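Local atomic coordinates of anti-Sigma factor ChrR, transcriptional activator ChrR (Rhodobacter sphaeroides, PDB entry 2Z2S), a protein that holds the extracytoplasmic function sigma factor sigma-E inactive, so restraining transcription of its target genes, and responds to singlet oxygen through its C-terminal domain. Residues 19-24 against 123-128; 25-30 against 188-193; 95-100 against 118-123; 113-118 against 129-134. All coordinates share one frame; numbering follows the deposited sequence.

Contact 1. Residues 19-24 against 123-128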
loop_
_atom_site.group_PDB
_atom_site.type_symbol
_atom_site.label_atom_id
_atom_site.label_comp_id
_atom_site.label_asym_id
_atom_site.label_seq_id
_atom_site.Cartn_x
_atom_site.Cartn_y
_atom_site.Cartn_z
ATOM N N THR B 19 0.463 -9.889 -0.918
ATOM C CA THR B 19 0.667 -11.097 -1.706
ATOM C C THR B 19 0.706 -10.835 -3.215
ATOM O O THR B 19 0.844 -11.757 -4.014
ATOM C CB THR B 19 -0.445 -12.103 -1.425
ATOM O OG1 THR B 19 -1.673 -11.618 -1.978
ATOM C CG2 THR B 19 -0.608 -12.295 0.072
ATOM N N LEU B 20 0.597 -9.570 -3.591
ATOM C CA LEU B 20 0.575 -9.171 -4.991
ATOM C C LEU B 20 1.949 -9.202 -5.617
ATOM O O LEU B 20 2.950 -9.008 -4.924
ATOM C CB LEU B 20 -0.007 -7.761 -5.088
ATOM C CG LEU B 20 -1.195 -7.557 -6.022
ATOM C CD1 LEU B 20 -2.236 -8.648 -5.810
ATOM C CD2 LEU B 20 -1.785 -6.192 -5.764
ATOM N N SER B 21 2.001 -9.449 -6.925
ATOM C CA SER B 21 3.286 -9.479 -7.637
ATOM C C SER B 21 3.678 -8.044 -7.950
ATOM O O SER B 21 2.831 -7.225 -8.290
ATOM C CB SER B 21 3.185 -10.251 -8.942
ATOM O OG SER B 21 2.457 -9.482 -9.875
ATOM N N GLU B 22 4.968 -7.752 -7.851
ATOM C CA GLU B 22 5.487 -6.404 -8.062
ATOM C C GLU B 22 4.818 -5.576 -9.152
ATOM O O GLU B 22 4.537 -4.390 -8.968
ATOM C CB GLU B 22 6.986 -6.452 -8.320
ATOM C CG GLU B 22 7.595 -5.073 -8.343
ATOM C CD GLU B 22 9.107 -5.093 -8.417
ATOM O OE1 GLU B 22 9.705 -4.003 -8.531
ATOM O OE2 GLU B 22 9.694 -6.191 -8.360
ATOM N N ALA B 23 4.571 -6.196 -10.293
ATOM C CA ALA B 23 3.930 -5.486 -11.390
ATOM C C ALA B 23 2.565 -4.929 -10.938
ATOM O O ALA B 23 2.349 -3.711 -10.905
ATOM C CB ALA B 23 3.763 -6.437 -12.603
ATOM N N PHE B 24 1.648 -5.824 -10.589
ATOM C CA PHE B 24 0.330 -5.403 -10.147
ATOM C C PHE B 24 0.419 -4.406 -8.987
ATOM O O PHE B 24 -0.311 -3.425 -8.961
ATOM C CB PHE B 24 -0.522 -6.627 -9.768
ATOM C CG PHE B 24 -0.842 -7.523 -10.939
ATOM C CD1 PHE B 24 -1.333 -6.986 -12.119
ATOM C CD2 PHE B 24 -0.660 -8.893 -10.864
ATOM C CE1 PHE B 24 -1.633 -7.792 -13.199
ATOM C CE2 PHE B 24 -0.963 -9.706 -11.949
ATOM C CZ PHE B 24 -1.451 -9.149 -13.114
ATOM N N GLY B 123 8.938 -10.797 -9.710
ATOM C CA GLY B 123 7.680 -11.483 -9.947
ATOM C C GLY B 123 7.509 -11.918 -11.393
ATOM O O GLY B 123 8.332 -11.606 -12.251
ATOM N N GLU B 124 6.426 -12.640 -11.664
ATOM C CA GLU B 124 6.143 -13.117 -13.006
ATOM C C GLU B 124 4.959 -12.413 -13.667
ATOM O O GLU B 124 4.155 -13.051 -14.337
ATOM C CB GLU B 124 5.900 -14.602 -12.970
ATOM N N ALA B 125 4.844 -11.105 -13.457
ATOM C CA ALA B 125 3.785 -10.296 -14.061
ATOM C C ALA B 125 4.588 -9.165 -14.686
ATOM O O ALA B 125 5.587 -8.733 -14.113
ATOM C CB ALA B 125 2.860 -9.768 -13.005
ATOM N N ILE B 126 4.182 -8.690 -15.855
ATOM C CA ILE B 126 4.953 -7.645 -16.518
ATOM C C ILE B 126 4.287 -6.277 -16.491
ATOM O O ILE B 126 3.072 -6.176 -16.587
ATOM C CB ILE B 126 5.239 -8.027 -17.995
ATOM C CG1 ILE B 126 6.034 -9.335 -18.070
ATOM C CG2 ILE B 126 6.027 -6.924 -18.674
ATOM C CD1 ILE B 126 5.239 -10.595 -17.737
ATOM N N ALA B 127 5.093 -5.226 -16.377
ATOM C CA ALA B 127 4.578 -3.862 -16.346
ATOM C C ALA B 127 5.213 -3.102 -17.485
ATOM O O ALA B 127 6.353 -3.387 -17.861
ATOM C CB ALA B 127 4.926 -3.195 -15.032
ATOM N N ARG B 128 4.481 -2.130 -18.025
ATOM C CA ARG B 128 4.975 -1.321 -19.136
ATOM C C ARG B 128 4.165 -0.049 -19.308
ATOM O O ARG B 128 3.019 0.040 -18.862
ATOM C CB ARG B 128 4.920 -2.122 -20.440
ATOM C CG ARG B 128 3.514 -2.483 -20.876
ATOM C CD ARG B 128 3.434 -3.887 -21.454
ATOM N NE ARG B 128 2.420 -4.670 -20.752
ATOM C CZ ARG B 128 1.135 -4.330 -20.667
ATOM N NH1 ARG B 128 0.699 -3.217 -21.248
ATOM N NH2 ARG B 128 0.289 -5.095 -19.988
HETATM O O HOH W 1 5.968 -8.319 -11.421
#
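Ala23 and Ala125 meet methyl to methyl, and most of the packing gathers round this pair. Their CB atoms lie 3.5 Å apart. Ala23 CB also reaches on to Ala127, with 4.2 Å between the two CB atoms. It therefore rests on successive inward-facing methyls as the chain enters strand 126-132. Phe24 adds an aromatic surface. Its CG stands anti to the carbonyl carbon, beside the backbone N (chi1 -66°). One face of the ring turns to Ala125 CB, and the nearest ring atom, CE2, is 4.0 Å from it. Ala125 CB thus touches Ala23, the Phe24 ring and Ser21.

The Ser21 contact is of a different kind. Its hydroxyl OG lies against Ala125 CB at 3.2 Å, a polar atom against a methyl. Ser21 sits at the N-cap position of helix 22-32, but its side chain makes no capping bond.

Polar contact between the backbones runs through one water. Ala23 N donates to it at 2.8 Å. The water in turn donates to Ala125 O, also at 2.8 Å. It links an N-H of the first helical turn to the Ala125 carbonyl. Nearby, Gly123 approaches Ser21 with 5.4 Å between CA atoms, and its positive phi suits glycine. The Glu22 carboxylate has partners outside the two segments, among them Gly122 N and the backbone of a chain of another protein.

The arrangement is an interdomain one: the start of a helix of the zinc-binding anti-sigma domain packs on the loop 123-125 and the first residues of strand 126-132 in the cupin-like domain.

Contact 2. Residues 25-30 against 188-193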
loop_
_atom_site.group_PDB
_atom_site.type_symbol
_atom_site.label_atom_id
_atom_site.label_comp_id
_atom_site.label_asym_id
_atom_site.label_seq_id
_atom_site.Cartn_x
_atom_site.Cartn_y
_atom_site.Cartn_z
ATOM N N SER B 25 1.316 -4.648 -8.036
ATOM C CA SER B 25 1.498 -3.728 -6.917
ATOM C C SER B 25 1.859 -2.353 -7.445
ATOM O O SER B 25 1.513 -1.340 -6.859
ATOM C CB SER B 25 2.624 -4.201 -6.009
ATOM O OG SER B 25 2.346 -5.486 -5.488
ATOM N N LEU B 26 2.577 -2.314 -8.554
ATOM C CA LEU B 26 2.957 -1.039 -9.132
ATOM C C LEU B 26 1.737 -0.258 -9.651
ATOM O O LEU B 26 1.602 0.938 -9.439
ATOM C CB LEU B 26 3.964 -1.273 -10.260
ATOM C CG LEU B 26 4.546 -0.027 -10.939
ATOM C CD1 LEU B 26 4.949 0.992 -9.877
ATOM C CD2 LEU B 26 5.767 -0.425 -11.817
ATOM N N VAL B 27 0.837 -0.938 -10.332
ATOM C CA VAL B 27 -0.316 -0.246 -10.856
ATOM C C VAL B 27 -1.278 0.137 -9.756
ATOM O O VAL B 27 -1.758 1.270 -9.701
ATOM C CB VAL B 27 -1.046 -1.113 -11.876
ATOM C CG1 VAL B 27 -2.320 -0.449 -12.303
ATOM C CG2 VAL B 27 -0.154 -1.334 -13.078
ATOM N N VAL B 28 -1.565 -0.813 -8.878
ATOM C CA VAL B 28 -2.487 -0.557 -7.789
ATOM C C VAL B 28 -2.038 0.628 -6.940
ATOM O O VAL B 28 -2.833 1.512 -6.615
ATOM C CB VAL B 28 -2.629 -1.777 -6.900
ATOM C CG1 VAL B 28 -3.492 -1.447 -5.704
ATOM C CG2 VAL B 28 -3.254 -2.891 -7.684
ATOM N N ALA B 29 -0.757 0.654 -6.593
ATOM C CA ALA B 29 -0.233 1.746 -5.784
ATOM C C ALA B 29 -0.138 3.082 -6.525
ATOM O O ALA B 29 -0.153 4.129 -5.893
ATOM C CB ALA B 29 1.129 1.369 -5.203
ATOM N N THR B 30 -0.038 3.075 -7.852
ATOM C CA THR B 30 0.039 4.349 -8.548
ATOM C C THR B 30 -1.353 4.922 -8.541
ATOM O O THR B 30 -1.551 6.137 -8.477
ATOM C CB THR B 30 0.532 4.225 -9.998
ATOM O OG1 THR B 30 1.876 3.727 -10.009
ATOM C CG2 THR B 30 0.553 5.607 -10.653
ATOM N N ILE B 188 -1.408 8.196 -22.348
ATOM C CA ILE B 188 -0.328 7.356 -21.844
ATOM C C ILE B 188 -0.864 6.527 -20.685
ATOM O O ILE B 188 -1.503 7.057 -19.780
ATOM C CB ILE B 188 0.848 8.198 -21.339
ATOM C CG1 ILE B 188 1.208 9.255 -22.382
ATOM C CG2 ILE B 188 2.034 7.300 -21.055
ATOM C CD1 ILE B 188 2.176 10.302 -21.881
ATOM N N CYS B 189 -0.599 5.229 -20.707
ATOM C CA CYS B 189 -1.079 4.354 -19.655
ATOM C C CYS B 189 0.016 3.537 -19.007
ATOM O O CYS B 189 1.140 3.478 -19.500
ATOM C CB CYS B 189 -2.108 3.385 -20.219
ATOM S SG CYS B 189 -3.506 4.185 -20.967
ATOM N N LEU B 190 -0.337 2.914 -17.887
ATOM C CA LEU B 190 0.553 2.023 -17.163
ATOM C C LEU B 190 -0.203 0.702 -17.128
ATOM O O LEU B 190 -1.309 0.624 -16.589
ATOM C CB LEU B 190 0.796 2.513 -15.741
ATOM C CG LEU B 190 1.686 1.595 -14.899
ATOM C CD1 LEU B 190 2.995 1.304 -15.614
ATOM C CD2 LEU B 190 1.938 2.264 -13.565
ATOM N N ALA B 191 0.373 -0.329 -17.729
ATOM C CA ALA B 191 -0.291 -1.614 -17.747
ATOM C C ALA B 191 0.537 -2.692 -17.079
ATOM O O ALA B 191 1.761 -2.594 -16.964
ATOM C CB ALA B 191 -0.617 -2.001 -19.166
ATOM N N ALA B 192 -0.156 -3.722 -16.623
ATOM C CA ALA B 192 0.485 -4.825 -15.960
ATOM C C ALA B 192 -0.306 -6.073 -16.303
ATOM O O ALA B 192 -1.535 -6.082 -16.182
ATOM C CB ALA B 192 0.486 -4.585 -14.464
ATOM N N THR B 193 0.396 -7.114 -16.752
ATOM C CA THR B 193 -0.236 -8.380 -17.107
ATOM C C THR B 193 0.456 -9.529 -16.407
ATOM O O THR B 193 1.635 -9.433 -16.053
ATOM C CB THR B 193 -0.136 -8.662 -18.593
ATOM O OG1 THR B 193 -0.200 -7.432 -19.315
ATOM C CG2 THR B 193 -1.278 -9.564 -19.024
#
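Val27 reaches from helix 25-30 to Leu190 and Ala192 of the strand, and its CG2 methyl does the touching. CG1 stands anti to the backbone N (chi1 174°), which leaves CG2 beside that N and anti to the carbonyl carbon. In this position CG2 lies 3.6 Å from Ala192 CB and 3.9 Å from Leu190 CG. Val27 and Leu190 pass alongside with their ends pointing opposite ways.

Leu190 carries its CG anti to the backbone N. Its CD2 methyl meets two helix residues. It lies 3.8 Å from Thr30 OG1, and Leu26 CG is 4.4 Å from the same Leu190 CD2. The Thr30 side chain meets that of Leu190 at a slant.

Thr30 OG1 stands beside its own backbone N (chi1 -64°) and donates to Leu26 O, 2.9 Å away. Thr30 N donates to the same oxygen at 3.1 Å. The two donors come from opposite faces of the Leu26 carbonyl plane, so the oxygen is gripped twice and the buried hydroxyl has its acceptor within the helix. An alanine here has neither OG1 nor CG2, and would probably leave Leu26 O without its second donor and open a gap beside Leu190 CD2.

Leu94 and Pro93 also touch Thr30, while Leu148 of strand 147-151 covers Val27. The helix and strand axes run at 141°, 8.2 Å apart at their closest. This is helix-on-sheet packing, in which a helix of the anti-sigma domain packs on one face of the antiparallel sheet of the cupin-like domain, running roughly antiparallel to strand 188-193.

Contact 3. Residues 95-100 against 118-123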
loop_
_atom_site.group_PDB
_atom_site.type_symbol
_atom_site.label_atom_id
_atom_site.label_comp_id
_atom_site.label_asym_id
_atom_site.label_seq_id
_atom_site.Cartn_x
_atom_site.Cartn_y
_atom_site.Cartn_z
ATOM N N ALA B 95 7.341 6.709 -10.485
ATOM C CA ALA B 95 8.454 7.629 -10.680
ATOM C C ALA B 95 9.812 6.954 -10.452
ATOM O O ALA B 95 10.828 7.391 -10.982
ATOM C CB ALA B 95 8.293 8.844 -9.753
ATOM N N ASP B 96 9.833 5.886 -9.671
ATOM C CA ASP B 96 11.077 5.198 -9.409
ATOM C C ASP B 96 11.452 4.343 -10.607
ATOM O O ASP B 96 12.620 4.056 -10.815
ATOM C CB ASP B 96 10.950 4.295 -8.177
ATOM C CG ASP B 96 10.277 4.994 -6.996
ATOM O OD1 ASP B 96 10.415 6.236 -6.875
ATOM O OD2 ASP B 96 9.626 4.299 -6.179
ATOM N N TYR B 97 10.475 3.933 -11.404
ATOM C CA TYR B 97 10.759 3.068 -12.544
ATOM C C TYR B 97 10.973 3.928 -13.785
ATOM O O TYR B 97 11.319 3.385 -14.874
ATOM C CB TYR B 97 9.585 2.111 -12.758
ATOM C CG TYR B 97 9.401 1.191 -11.574
ATOM C CD1 TYR B 97 9.035 1.690 -10.326
ATOM C CD2 TYR B 97 9.652 -0.173 -11.682
ATOM C CE1 TYR B 97 8.928 0.849 -9.216
ATOM C CE2 TYR B 97 9.550 -1.021 -10.575
ATOM C CZ TYR B 97 9.188 -0.501 -9.350
ATOM O OH TYR B 97 9.093 -1.322 -8.253
ATOM N N VAL B 98 10.779 5.237 -13.692
ATOM C CA VAL B 98 10.977 6.067 -14.857
ATOM C C VAL B 98 11.807 7.376 -14.438
ATOM O O VAL B 98 11.467 7.945 -13.507
ATOM C CB VAL B 98 9.695 6.612 -15.490
ATOM C CG1 VAL B 98 10.124 7.633 -16.591
ATOM C CG2 VAL B 98 9.058 5.393 -16.199
ATOM N N GLY B 99 12.552 7.893 -15.350
ATOM C CA GLY B 99 13.529 8.824 -14.854
ATOM C C GLY B 99 12.811 10.115 -14.558
ATOM O O GLY B 99 11.636 10.091 -14.181
ATOM N N ARG B 100 13.388 11.241 -14.953
ATOM C CA ARG B 100 12.768 12.607 -14.772
ATOM C C ARG B 100 11.414 12.981 -15.373
ATOM O O ARG B 100 10.527 13.504 -14.701
ATOM C CB ARG B 100 13.782 13.634 -15.198
ATOM N N ILE B 118 8.842 -1.236 -21.477
ATOM C CA ILE B 118 8.749 -2.206 -20.394
ATOM C C ILE B 118 9.457 -1.726 -19.130
ATOM O O ILE B 118 10.557 -1.164 -19.180
ATOM C CB ILE B 118 9.340 -3.575 -20.813
ATOM C CG1 ILE B 118 8.331 -4.321 -21.692
ATOM C CG2 ILE B 118 9.716 -4.387 -19.584
ATOM C CD1 ILE B 118 8.649 -5.782 -21.918
ATOM N N LEU B 119 8.807 -1.948 -17.991
ATOM C CA LEU B 119 9.368 -1.554 -16.709
ATOM C C LEU B 119 9.945 -2.785 -16.016
ATOM O O LEU B 119 9.333 -3.854 -16.006
ATOM C CB LEU B 119 8.295 -0.893 -15.846
ATOM C CG LEU B 119 7.660 0.339 -16.501
ATOM C CD1 LEU B 119 6.463 0.773 -15.691
ATOM C CD2 LEU B 119 8.665 1.469 -16.601
ATOM N N PRO B 120 11.142 -2.642 -15.431
ATOM C CA PRO B 120 11.871 -3.701 -14.721
ATOM C C PRO B 120 11.239 -4.100 -13.378
ATOM O O PRO B 120 11.186 -3.295 -12.446
ATOM C CB PRO B 120 13.250 -3.081 -14.538
ATOM C CG PRO B 120 12.879 -1.635 -14.219
ATOM C CD PRO B 120 11.832 -1.343 -15.286
ATOM N N THR B 121 10.782 -5.340 -13.270
ATOM C CA THR B 121 10.161 -5.788 -12.030
ATOM C C THR B 121 10.431 -7.249 -11.690
ATOM O O THR B 121 10.744 -8.058 -12.557
ATOM C CB THR B 121 8.618 -5.601 -12.064
ATOM O OG1 THR B 121 8.083 -6.239 -13.232
ATOM C CG2 THR B 121 8.249 -4.122 -12.062
ATOM N N GLY B 122 10.301 -7.573 -10.408
ATOM C CA GLY B 122 10.488 -8.935 -9.962
ATOM C C GLY B 122 9.154 -9.595 -10.232
ATOM O O GLY B 122 8.319 -9.002 -10.908
ATOM N N GLY B 123 8.938 -10.797 -9.710
ATOM C CA GLY B 123 7.680 -11.483 -9.947
ATOM C C GLY B 123 7.509 -11.918 -11.393
ATOM O O GLY B 123 8.332 -11.606 -12.251
#
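Tyr97 meets Leu119, Pro120 and Thr121 in turn, from its CB out along one side of the ring. Its CG is placed beside the backbone N and anti to the carbonyl carbon (chi1 -63°). The ring then turns an edge to the Pro120 carbonyl. Pro120 O lies near the ring plane, 3.4 Å from Tyr97 CE2 and 3.6 Å from Tyr97 CD2. The slightly positive ring hydrogens on this edge probably suit the carbonyl oxygen. The Pro120 ring itself keeps farther off, with its CG 4.4 Å from Tyr97 CD2.

The Thr121 side chain crosses that of Tyr97 at about a right angle. Its CG2 methyl, and not its hydroxyl, makes the approach, 3.7 Å from Tyr97 CE2.

The contact joins the short, weakly bonded helix at about 94-97 to strand 115-119, the first strand of a beta hairpin in the antiparallel sheet of the cupin-like domain, and to the loop residues that follow it. Helix 22-32 comes in beside both: Leu26 touches Tyr97 and Leu119, and the phenol OH of Tyr97 is hydrogen-bonded to Glu22 OE1.

Leu119 meets Tyr97 nearer its backbone. Its CD2 methyl lies 3.7 Å from the carbonyl oxygen Tyr97 O and 4.0 Å from Tyr97 CB. Val98 approaches the same methyl from the next residue along. Val98 CG1 is anti to the backbone N, and CG2 lies 4.0 Å from Leu119 CD2. Tyr97 also packs on an apolar side chain of a chain of another protein.

Contact 4. Residues 113-118 against 129-134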
loop_
_atom_site.group_PDB
_atom_site.type_symbol
_atom_site.label_atom_id
_atom_site.label_comp_id
_atom_site.label_asym_id
_atom_site.label_seq_id
_atom_site.Cartn_x
_atom_site.Cartn_y
_atom_site.Cartn_z
ATOM N N GLY B 113 1.402 4.551 -34.370
ATOM C CA GLY B 113 1.880 5.488 -33.368
ATOM C C GLY B 113 1.921 4.995 -31.926
ATOM O O GLY B 113 2.186 5.780 -31.015
ATOM N N VAL B 114 1.647 3.717 -31.691
ATOM C CA VAL B 114 1.708 3.209 -30.331
ATOM C C VAL B 114 3.166 2.933 -29.992
ATOM O O VAL B 114 3.936 2.507 -30.845
ATOM C CB VAL B 114 0.905 1.913 -30.164
ATOM C CG1 VAL B 114 1.082 1.373 -28.756
ATOM C CG2 VAL B 114 -0.555 2.184 -30.420
ATOM N N ARG B 115 3.544 3.206 -28.751
ATOM C CA ARG B 115 4.904 2.982 -28.285
ATOM C C ARG B 115 4.825 2.346 -26.903
ATOM O O ARG B 115 3.873 2.583 -26.155
ATOM C CB ARG B 115 5.653 4.305 -28.203
ATOM C CG ARG B 115 5.537 5.134 -29.452
ATOM C CD ARG B 115 6.239 6.452 -29.269
ATOM N NE ARG B 115 5.800 7.446 -30.245
ATOM C CZ ARG B 115 6.250 8.697 -30.295
ATOM N NH1 ARG B 115 7.154 9.113 -29.420
ATOM N NH2 ARG B 115 5.806 9.532 -31.229
ATOM N N GLN B 116 5.809 1.521 -26.565
ATOM C CA GLN B 116 5.802 0.869 -25.269
ATOM C C GLN B 116 7.179 0.808 -24.645
ATOM O O GLN B 116 8.172 0.634 -25.333
ATOM C CB GLN B 116 5.239 -0.544 -25.391
ATOM C CG GLN B 116 6.276 -1.635 -25.342
ATOM C CD GLN B 116 5.666 -3.014 -25.448
ATOM O OE1 GLN B 116 4.672 -3.323 -24.780
ATOM N NE2 GLN B 116 6.264 -3.863 -26.284
ATOM N N ALA B 117 7.218 0.952 -23.327
ATOM C CA ALA B 117 8.463 0.905 -22.580
ATOM C C ALA B 117 8.293 -0.028 -21.379
ATOM O O ALA B 117 7.669 0.336 -20.386
ATOM C CB ALA B 117 8.841 2.301 -22.110
ATOM N N ILE B 118 8.842 -1.236 -21.477
ATOM C CA ILE B 118 8.749 -2.206 -20.394
ATOM C C ILE B 118 9.457 -1.726 -19.130
ATOM O O ILE B 118 10.557 -1.164 -19.180
ATOM C CB ILE B 118 9.340 -3.575 -20.813
ATOM C CG1 ILE B 118 8.331 -4.321 -21.692
ATOM C CG2 ILE B 118 9.716 -4.387 -19.584
ATOM C CD1 ILE B 118 8.649 -5.782 -21.918
ATOM N N LEU B 129 4.779 0.936 -19.952
ATOM C CA LEU B 129 4.122 2.204 -20.234
ATOM C C LEU B 129 3.710 2.148 -21.693
ATOM O O LEU B 129 4.538 1.898 -22.559
ATOM C CB LEU B 129 5.080 3.379 -20.032
ATOM C CG LEU B 129 5.480 3.742 -18.606
ATOM C CD1 LEU B 129 6.506 4.863 -18.648
ATOM C CD2 LEU B 129 4.245 4.172 -17.817
ATOM N N LEU B 130 2.433 2.358 -21.967
ATOM C CA LEU B 130 1.960 2.339 -23.336
ATOM C C LEU B 130 1.680 3.763 -23.768
ATOM O O LEU B 130 1.039 4.523 -23.052
ATOM C CB LEU B 130 0.695 1.501 -23.447
ATOM C CG LEU B 130 0.916 -0.004 -23.332
ATOM C CD1 LEU B 130 -0.418 -0.726 -23.272
ATOM C CD2 LEU B 130 1.734 -0.470 -24.527
ATOM N N TRP B 131 2.177 4.131 -24.937
ATOM C CA TRP B 131 1.967 5.476 -25.445
ATOM C C TRP B 131 1.087 5.388 -26.685
ATOM O O TRP B 131 1.521 4.944 -27.747
ATOM C CB TRP B 131 3.316 6.124 -25.766
ATOM C CG TRP B 131 3.228 7.525 -26.273
ATOM C CD1 TRP B 131 2.677 7.937 -27.450
ATOM C CD2 TRP B 131 3.731 8.698 -25.632
ATOM N NE1 TRP B 131 2.809 9.296 -27.586
ATOM C CE2 TRP B 131 3.454 9.790 -26.483
ATOM C CE3 TRP B 131 4.393 8.935 -24.422
ATOM C CZ2 TRP B 131 3.815 11.105 -26.163
ATOM C CZ3 TRP B 131 4.753 10.248 -24.100
ATOM C CH2 TRP B 131 4.462 11.313 -24.972
ATOM N N ILE B 132 -0.159 5.819 -26.533
ATOM C CA ILE B 132 -1.135 5.775 -27.613
ATOM C C ILE B 132 -1.638 7.154 -27.952
ATOM O O ILE B 132 -2.264 7.813 -27.126
ATOM C CB ILE B 132 -2.321 4.937 -27.209
ATOM C CG1 ILE B 132 -1.854 3.532 -26.953
ATOM C CG2 ILE B 132 -3.385 4.939 -28.284
ATOM C CD1 ILE B 132 -2.701 2.938 -26.016
ATOM N N PRO B 133 -1.385 7.598 -29.189
ATOM C CA PRO B 133 -1.778 8.903 -29.723
ATOM C C PRO B 133 -3.278 9.009 -29.928
ATOM O O PRO B 133 -3.967 8.001 -30.095
ATOM C CB PRO B 133 -1.020 8.978 -31.046
ATOM C CG PRO B 133 0.106 7.979 -30.868
ATOM C CD PRO B 133 -0.596 6.861 -30.184
ATOM N N GLY B 134 -3.782 10.236 -29.917
ATOM C CA GLY B 134 -5.202 10.435 -30.110
ATOM C C GLY B 134 -5.655 9.827 -31.421
ATOM O O GLY B 134 -4.990 9.982 -32.444
#
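Arg115 and Trp131 bond through their backbones in both directions, as an antiparallel hydrogen-bonded pair. Arg115 N donates to Trp131 O at 2.8 Å, and Trp131 N donates to Arg115 O at 2.6 Å. Ala117 and Leu129 form the next such pair. Ala117 N reaches Leu129 O at 2.9 Å. Leu129 N reaches Ala117 O at 3.0 Å. Gln116 and Leu130 lie between as a non-hydrogen-bonded pair.

The Arg115 chain is extended from CG to NE and lays its guanidinium over one face of the Trp131 indole. This is a cation-pi contact. Arg115 CZ stands 4.7 Å from the centre of the five-membered ring, 24° off its normal. Arg115 CD also lies over a face of the indole.

On the other face of the sheet, Gln116 runs alongside Leu130, with Gln116 CB 3.6 Å from Leu130 CD2. At the open end of the hairpin Val114 CG2 packs on Ile132 CG1 at 3.9 Å. Pro133 sets CG and CD against the Gly113 carbonyl. An alanine at Pro133 lacks CG and CD and would probably open a gap beside Gly113 O and leave the backbone freer to turn.

Strands 115-119 and 126-132 form this hairpin within the sheet of the cupin-like domain. Strand 187-193 continues it beyond 126-132, bonding Leu130 and Ile132. Strand 108-109 lies beyond 115-119, and Trp107 touches Ala117 and Leu129.

How the contacts relate
Contacts 1 and 2 join the two domains through helix 22-32, and their centres are 9 Å apart. Contacts 3 and 4 lie within the cupin-like domain. Glu22 ties contact 1 to contact 3, with Glu22 OE1 2.8 Å from Tyr97 OH. Leu190 CD1 of contact 2 lies 3.5 Å from Leu119 CD1 of contact 3. Contact 4 continues the sheet: Cys189 N of contact 2 reaches Leu130 O at 2.9 Å. The bound zinc of His6, His31, Cys35 and Cys38 is about 10 Å from the Val27 side chain. Glu147, a ligand of the second zinc site, has its side chain about 6 Å from that of Phe24.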